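PDB 3M7K: restriction endonuclease PacI from Pseudomonas alcaligenes, which cleaves DNA as a rare-cutting HNH restriction endonuclease, using a beta-beta-alpha-metal active site to act at an eight-base-pair target. Local coordinates for residues Phe16-Ser21 with His85-Gly90; Ala71-Leu76 with Leu107-Cys112. One frame throughout, in Å; residues are numbered along the deposited sequence.

Contact 1: Phe16-Ser21 with His85-Gly90; sequences FYAGSS and HIQCLG. With nucleotides of chain C.
Y17 and A18 meet Q87 and C88 in a polar, DNA-bridged contact between two loops, one running from strand 10-11 to helix 25-40, the other leading into strand 90-93. Its direct tie is the bond from A18 N to Q87 OE1, 2.7 Å long and nearly straight at 168°. Q87 CG lies anti to the carbonyl carbon (chi1 -61°) and the chain runs extended beyond it, which carries the amide across to A18. Q87 OE1 also lies at the edge of the Y17 ring, 3.8 Å from CD2, and the ring stands almost upright to the Q87 amide, their planes 81° apart.

Q87 NE2 donates to H85 O at 2.9 Å and to OP1 of DG4 of chain C at 3.0 Å, so bonds at both ends fix which way the amide is flipped. Q87 N donates to OP1 of DA3 of chain C at 2.7 Å. Y17 reaches the same phosphate by its hydroxyl, OH to OP2 of DA3 of chain C at 2.7 Å, while the DA3 sugar lies over one face of its ring. S21 N adds a weak bond to OP2 of DG4 of chain C. C88 SG sits 3.7 Å from Y17 OH.

Both loops thus contact the DA3 and DG4 phosphates, as in sequence-independent contacts to a DNA backbone, here beside strand 90-93, the first strand of the beta-beta-alpha-metal hairpin.

Contact 2: Ala71-Leu76 with Leu107-Cys112; sequences AGFTSL and LACFIC. With ZN (zinc ion), chain D; nucleotides of chain C.
F73 and C109 make the central touch. C109 CB lies over one face of the phenylalanine ring in a CH-pi contact, 3.8 Å from the centroid and offset toward the rim at CD1 and CE1. The sulfur of the same cysteine approaches that ring obliquely, SG lying 3.8 Å from F73 CE1, while also holding the zinc ion. I111 comes at the ring edge instead, its CG1 in the ring plane and 3.8 Å from F73 CE1. At the far end of the ring, F73 CZ is 3.9 Å from F110 CB, and the ring tip also nears the backbone at F110 N. Farther out, the branch tips L76 CD1 and I111 CD1 pack 4.0 Å apart, with the two side chains crossing at about a right angle.

F73 CG lies anti to the backbone N (chi1 -168°); its CB points toward segment 107-112, and the ring meets the start of helix 110-116. There C109 is the N-cap: its sulfur accepts from C112 N at 3.4 Å, with an N-H...S angle of 165°. C109 SG and C112 SG each hold the zinc ion at 2.3 Å, and C63 and C66 complete the site. The C109 thiolate probably gains some stabilisation from this N-H. W136 of helix 122-139 packs on both L76 and I111, and I111 also meets I119 of the second subunit.

F110 turns the other way, one ring face lying against C5' of DA2 of chain C. The whole is characteristic of a four-cysteine zinc site built from two CxxC pairs, probably structural, with its second pair at the strand-to-helix junction of the beta-beta-alpha-metal motif.

How the contacts relate
From the N terminus the four segments come in the order 16-21, 71-76, 85-90 and 107-112, so the two contacts alternate along the chain and their loops cross. Contact 1 closes a long loop holding helices 25-40, 48-55 and 70-74; contact 2 closes a shorter one that takes in strand 90-93 and the first half of its partner, 105-108. They meet directly where H85 NE2 probably bonds to T74 O, where G90 pairs with A108 in the hairpin sheet, and where I86 packs against F110. Together they join the N-terminal loop and the zinc-bound core to one DNA strand, chiefly through its backbone.

Contact 1: Phe16-Ser21 with His85-Gly90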
# COMPACT_ATOMS: atom_id res chain seq x y z
N PHE A 16 -16.51 8.09 20.52
CA PHE A 16 -17.39 6.99 20.15
C PHE A 16 -17.60 6.86 18.63
O PHE A 16 -17.38 7.81 17.88
CB PHE A 16 -18.75 7.15 20.87
CG PHE A 16 -18.65 7.00 22.37
CD1 PHE A 16 -18.52 8.13 23.19
CD2 PHE A 16 -18.65 5.75 22.97
CE1 PHE A 16 -18.41 8.00 24.58
CE2 PHE A 16 -18.54 5.60 24.35
CZ PHE A 16 -18.42 6.74 25.16
N TYR A 17 -18.06 5.69 18.19
CA TYR A 17 -18.35 5.44 16.76
C TYR A 17 -19.72 5.96 16.33
O TYR A 17 -20.61 6.10 17.14
CB TYR A 17 -18.29 3.94 16.48
CG TYR A 17 -16.91 3.34 16.59
CD1 TYR A 17 -16.59 2.50 17.64
CD2 TYR A 17 -15.93 3.61 15.62
CE1 TYR A 17 -15.32 1.92 17.75
CE2 TYR A 17 -14.65 3.04 15.71
CZ TYR A 17 -14.36 2.21 16.78
OH TYR A 17 -13.13 1.63 16.90
N ALA A 18 -19.89 6.21 15.03
CA ALA A 18 -21.17 6.72 14.52
C ALA A 18 -22.18 5.60 14.26
O ALA A 18 -23.38 5.85 14.13
CB ALA A 18 -20.94 7.56 13.26
N GLY A 19 -21.70 4.36 14.21
CA GLY A 19 -22.58 3.20 14.01
C GLY A 19 -23.18 2.66 15.30
O GLY A 19 -23.25 3.38 16.30
N SER A 20 -23.58 1.40 15.28
CA SER A 20 -24.26 0.77 16.41
C SER A 20 -23.36 0.22 17.54
O SER A 20 -23.86 -0.44 18.46
CB SER A 20 -25.21 -0.33 15.91
OG SER A 20 -24.49 -1.33 15.20
N SER A 21 -22.05 0.48 17.47
CA SER A 21 -21.11 0.05 18.53
C SER A 21 -21.32 0.82 19.84
O SER A 21 -21.56 2.04 19.83
CB SER A 21 -19.64 0.20 18.08
OG SER A 21 -19.23 -0.87 17.23
N HIS A 85 -17.02 1.84 7.73
CA HIS A 85 -16.34 3.14 7.72
C HIS A 85 -15.37 3.26 8.89
O HIS A 85 -15.78 3.15 10.05
CB HIS A 85 -17.41 4.25 7.80
CG HIS A 85 -16.86 5.64 7.89
ND1 HIS A 85 -17.59 6.69 8.41
CD2 HIS A 85 -15.66 6.16 7.52
CE1 HIS A 85 -16.86 7.80 8.36
NE2 HIS A 85 -15.68 7.49 7.84
N ILE A 86 -14.09 3.49 8.58
CA ILE A 86 -13.03 3.63 9.60
C ILE A 86 -13.08 5.03 10.21
O ILE A 86 -13.13 6.02 9.47
CB ILE A 86 -11.64 3.37 8.99
CG1 ILE A 86 -11.61 1.96 8.38
CG2 ILE A 86 -10.50 3.62 10.03
CD1 ILE A 86 -10.36 1.62 7.59
N GLN A 87 -13.08 5.11 11.54
CA GLN A 87 -13.37 6.35 12.25
C GLN A 87 -12.32 6.66 13.30
O GLN A 87 -12.43 7.65 14.03
CB GLN A 87 -14.75 6.27 12.89
CG GLN A 87 -15.87 6.08 11.88
CD GLN A 87 -17.13 5.50 12.51
OE1 GLN A 87 -17.70 6.10 13.43
NE2 GLN A 87 -17.56 4.33 12.04
N CYS A 88 -11.30 5.81 13.38
CA CYS A 88 -10.20 6.06 14.27
C CYS A 88 -8.85 5.66 13.67
O CYS A 88 -8.78 4.92 12.66
CB CYS A 88 -10.42 5.35 15.61
SG CYS A 88 -10.31 3.58 15.51
N LEU A 89 -7.80 6.18 14.28
CA LEU A 89 -6.43 5.89 13.86
C LEU A 89 -5.92 4.67 14.58
O LEU A 89 -6.30 4.41 15.72
CB LEU A 89 -5.52 7.08 14.13
CG LEU A 89 -5.97 8.37 13.45
CD1 LEU A 89 -4.95 9.43 13.70
CD2 LEU A 89 -6.18 8.21 11.93
N GLY A 90 -5.05 3.91 13.90
CA GLY A 90 -4.56 2.66 14.46
C GLY A 90 -3.13 2.74 14.91
O GLY A 90 -2.56 3.83 15.05
P DA C 3 -12.52 1.34 13.19
OP1 DA C 3 -12.48 2.75 12.71
OP2 DA C 3 -11.98 1.02 14.54
O5' DA C 3 -14.00 0.79 13.15
C5' DA C 3 -14.97 1.31 12.27
C4' DA C 3 -16.24 0.47 12.33
O4' DA C 3 -15.88 -0.94 12.27
C3' DA C 3 -17.08 0.57 13.60
O3' DA C 3 -18.42 0.21 13.30
C2' DA C 3 -16.47 -0.49 14.51
C1' DA C 3 -16.18 -1.60 13.49
N9 DA C 3 -15.05 -2.46 13.83
C8 DA C 3 -13.91 -2.13 14.50
N7 DA C 3 -13.07 -3.13 14.64
C5 DA C 3 -13.72 -4.20 14.01
C6 DA C 3 -13.37 -5.56 13.79
N6 DA C 3 -12.24 -6.12 14.20
N1 DA C 3 -14.24 -6.33 13.11
C2 DA C 3 -15.40 -5.80 12.68
N3 DA C 3 -15.83 -4.55 12.82
C4 DA C 3 -14.93 -3.79 13.50
P DG C 4 -19.68 1.10 13.77
OP1 DG C 4 -19.63 2.41 13.10
OP2 DG C 4 -19.68 1.09 15.24
O5' DG C 4 -20.95 0.25 13.29
C5' DG C 4 -20.86 -0.53 12.11
C4' DG C 4 -20.83 -2.01 12.42
O4' DG C 4 -19.76 -2.37 13.31
C3' DG C 4 -22.06 -2.57 13.11
O3' DG C 4 -22.90 -3.12 12.12
C2' DG C 4 -21.52 -3.64 14.08
C1' DG C 4 -20.07 -3.70 13.66
N9 DG C 4 -19.06 -4.12 14.63
C8 DG C 4 -18.49 -3.40 15.65
N7 DG C 4 -17.58 -4.07 16.31
C5 DG C 4 -17.55 -5.30 15.68
C6 DG C 4 -16.78 -6.44 15.94
O6 DG C 4 -15.91 -6.59 16.80
N1 DG C 4 -17.06 -7.49 15.06
C2 DG C 4 -17.98 -7.44 14.04
N2 DG C 4 -18.13 -8.53 13.28
N3 DG C 4 -18.72 -6.37 13.79
C4 DG C 4 -18.45 -5.35 14.64
P DA C 2 -6.18 -0.13 12.20
OP1 DA C 2 -6.02 1.18 11.55
OP2 DA C 2 -5.94 -0.25 13.66
O5' DA C 2 -7.62 -0.76 11.90
C5' DA C 2 -8.39 -0.27 10.78
C4' DA C 2 -9.87 -0.53 10.99
O4' DA C 2 -10.13 -1.96 10.97
C3' DA C 2 -10.47 -0.05 12.31
O3' DA C 2 -11.83 0.40 12.09
C2' DA C 2 -10.42 -1.28 13.23
C1' DA C 2 -10.59 -2.43 12.23
N9 DA C 2 -9.80 -3.64 12.49
C8 DA C 2 -8.77 -3.84 13.38
N7 DA C 2 -8.26 -5.06 13.36
C5 DA C 2 -9.00 -5.69 12.37
C6 DA C 2 -8.95 -7.00 11.83
N6 DA C 2 -8.07 -7.92 12.26
N1 DA C 2 -9.83 -7.32 10.84
C2 DA C 2 -10.70 -6.39 10.43
N3 DA C 2 -10.84 -5.12 10.86
C4 DA C 2 -9.95 -4.84 11.83

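Contact 2: Ala71-Leu76 with Leu107-Cys112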
# COMPACT_ATOMS: atom_id res chain seq x y z
N ALA A 71 -10.24 13.08 12.59
CA ALA A 71 -11.42 13.60 11.88
C ALA A 71 -11.18 13.69 10.37
O ALA A 71 -12.07 13.38 9.58
CB ALA A 71 -11.88 14.96 12.45
N GLY A 72 -9.97 14.12 10.00
CA GLY A 72 -9.57 14.18 8.58
C GLY A 72 -9.62 12.80 7.95
O GLY A 72 -10.21 12.61 6.88
N PHE A 73 -9.04 11.82 8.62
CA PHE A 73 -9.09 10.46 8.11
C PHE A 73 -10.50 9.90 8.01
O PHE A 73 -10.84 9.23 7.05
CB PHE A 73 -8.21 9.52 8.93
CG PHE A 73 -8.00 8.19 8.29
CD1 PHE A 73 -7.13 8.08 7.19
CD2 PHE A 73 -8.66 7.06 8.75
CE1 PHE A 73 -6.92 6.85 6.56
CE2 PHE A 73 -8.42 5.79 8.11
CZ PHE A 73 -7.57 5.72 7.02
N THR A 74 -11.32 10.17 9.02
CA THR A 74 -12.72 9.77 9.01
C THR A 74 -13.43 10.30 7.76
O THR A 74 -14.24 9.60 7.17
CB THR A 74 -13.44 10.23 10.31
OG1 THR A 74 -12.74 9.69 11.43
CG2 THR A 74 -14.92 9.79 10.36
N SER A 75 -13.09 11.53 7.36
CA SER A 75 -13.71 12.21 6.21
C SER A 75 -13.30 11.59 4.88
O SER A 75 -13.90 11.90 3.85
CB SER A 75 -13.37 13.71 6.18
OG SER A 75 -12.06 13.91 5.64
N LEU A 76 -12.26 10.74 4.89
CA LEU A 76 -11.89 10.01 3.69
C LEU A 76 -12.85 8.86 3.40
O LEU A 76 -12.85 8.32 2.29
CB LEU A 76 -10.44 9.47 3.79
CG LEU A 76 -9.35 10.54 3.71
CD1 LEU A 76 -7.99 9.94 3.96
CD2 LEU A 76 -9.39 11.21 2.35
N LEU A 107 1.36 5.95 16.29
CA LEU A 107 -0.01 6.09 15.77
C LEU A 107 0.07 6.21 14.27
O LEU A 107 0.94 6.93 13.75
CB LEU A 107 -0.67 7.33 16.35
CG LEU A 107 -2.17 7.44 16.56
CD1 LEU A 107 -2.77 6.33 17.45
CD2 LEU A 107 -2.42 8.83 17.17
N ALA A 108 -0.80 5.50 13.57
CA ALA A 108 -0.83 5.55 12.11
C ALA A 108 -2.25 5.38 11.55
O ALA A 108 -3.01 4.54 12.04
CB ALA A 108 0.12 4.49 11.50
N CYS A 109 -2.59 6.14 10.52
CA CYS A 109 -3.86 5.95 9.84
C CYS A 109 -3.75 4.66 9.03
O CYS A 109 -2.63 4.19 8.72
CB CYS A 109 -4.21 7.15 8.92
SG CYS A 109 -3.25 7.29 7.34
N PHE A 110 -4.88 4.06 8.71
CA PHE A 110 -4.87 2.76 8.03
C PHE A 110 -4.25 2.83 6.63
O PHE A 110 -3.71 1.82 6.12
CB PHE A 110 -6.29 2.20 7.96
CG PHE A 110 -6.36 0.70 7.71
CD1 PHE A 110 -5.42 -0.17 8.27
CD2 PHE A 110 -7.40 0.16 6.93
CE1 PHE A 110 -5.48 -1.54 8.04
CE2 PHE A 110 -7.50 -1.23 6.73
CZ PHE A 110 -6.54 -2.09 7.29
N ILE A 111 -4.31 4.00 6.00
CA ILE A 111 -3.65 4.17 4.69
C ILE A 111 -2.13 4.04 4.84
O ILE A 111 -1.50 3.26 4.12
CB ILE A 111 -4.09 5.49 3.96
CG1 ILE A 111 -5.52 5.33 3.43
CG2 ILE A 111 -3.11 5.83 2.82
CD1 ILE A 111 -6.15 6.60 2.77
N CYS A 112 -1.53 4.80 5.77
CA CYS A 112 -0.08 4.73 5.93
C CYS A 112 0.35 3.38 6.49
O CYS A 112 1.40 2.85 6.13
CB CYS A 112 0.41 5.85 6.87
SG CYS A 112 0.30 7.48 6.12
ZN ZN D . -1.26 8.49 7.54
P DA C 2 -6.18 -0.13 12.20
OP1 DA C 2 -6.02 1.18 11.55
OP2 DA C 2 -5.94 -0.25 13.66
O5' DA C 2 -7.62 -0.76 11.90
C5' DA C 2 -8.39 -0.27 10.78
C4' DA C 2 -9.87 -0.53 10.99
O4' DA C 2 -10.13 -1.96 10.97
C3' DA C 2 -10.47 -0.05 12.31
O3' DA C 2 -11.83 0.40 12.09
C2' DA C 2 -10.42 -1.28 13.23
C1' DA C 2 -10.59 -2.43 12.23
N9 DA C 2 -9.80 -3.64 12.49
C8 DA C 2 -8.77 -3.84 13.38
N7 DA C 2 -8.26 -5.06 13.36
C5 DA C 2 -9.00 -5.69 12.37
C6 DA C 2 -8.95 -7.00 11.83
N6 DA C 2 -8.07 -7.92 12.26
N1 DA C 2 -9.83 -7.32 10.84
C2 DA C 2 -10.70 -6.39 10.43
N3 DA C 2 -10.84 -5.12 10.86
C4 DA C 2 -9.95 -4.84 11.83
OP3 DT C 1 -0.97 -6.63 11.50
P DT C 1 -0.88 -5.51 12.48
OP1 DT C 1 0.39 -4.84 12.71
OP2 DT C 1 -1.45 -6.00 13.74
O5' DT C 1 -1.90 -4.47 11.81
C5' DT C 1 -2.57 -3.47 12.47
C4' DT C 1 -3.51 -2.82 11.45
O4' DT C 1 -3.81 -3.74 10.39
C3' DT C 1 -4.83 -2.39 12.04
O3' DT C 1 -5.25 -1.17 11.42
C2' DT C 1 -5.75 -3.57 11.71
C1' DT C 1 -5.19 -4.06 10.37
N1 DT C 1 -5.34 -5.52 10.24
C2 DT C 1 -6.21 -6.02 9.30
O2 DT C 1 -6.87 -5.33 8.55
N3 DT C 1 -6.30 -7.38 9.26
C4 DT C 1 -5.61 -8.28 10.07
O4 DT C 1 -5.78 -9.48 9.95
C5 DT C 1 -4.71 -7.70 11.04
C7 DT C 1 -3.92 -8.59 11.96
C6 DT C 1 -4.62 -6.35 11.08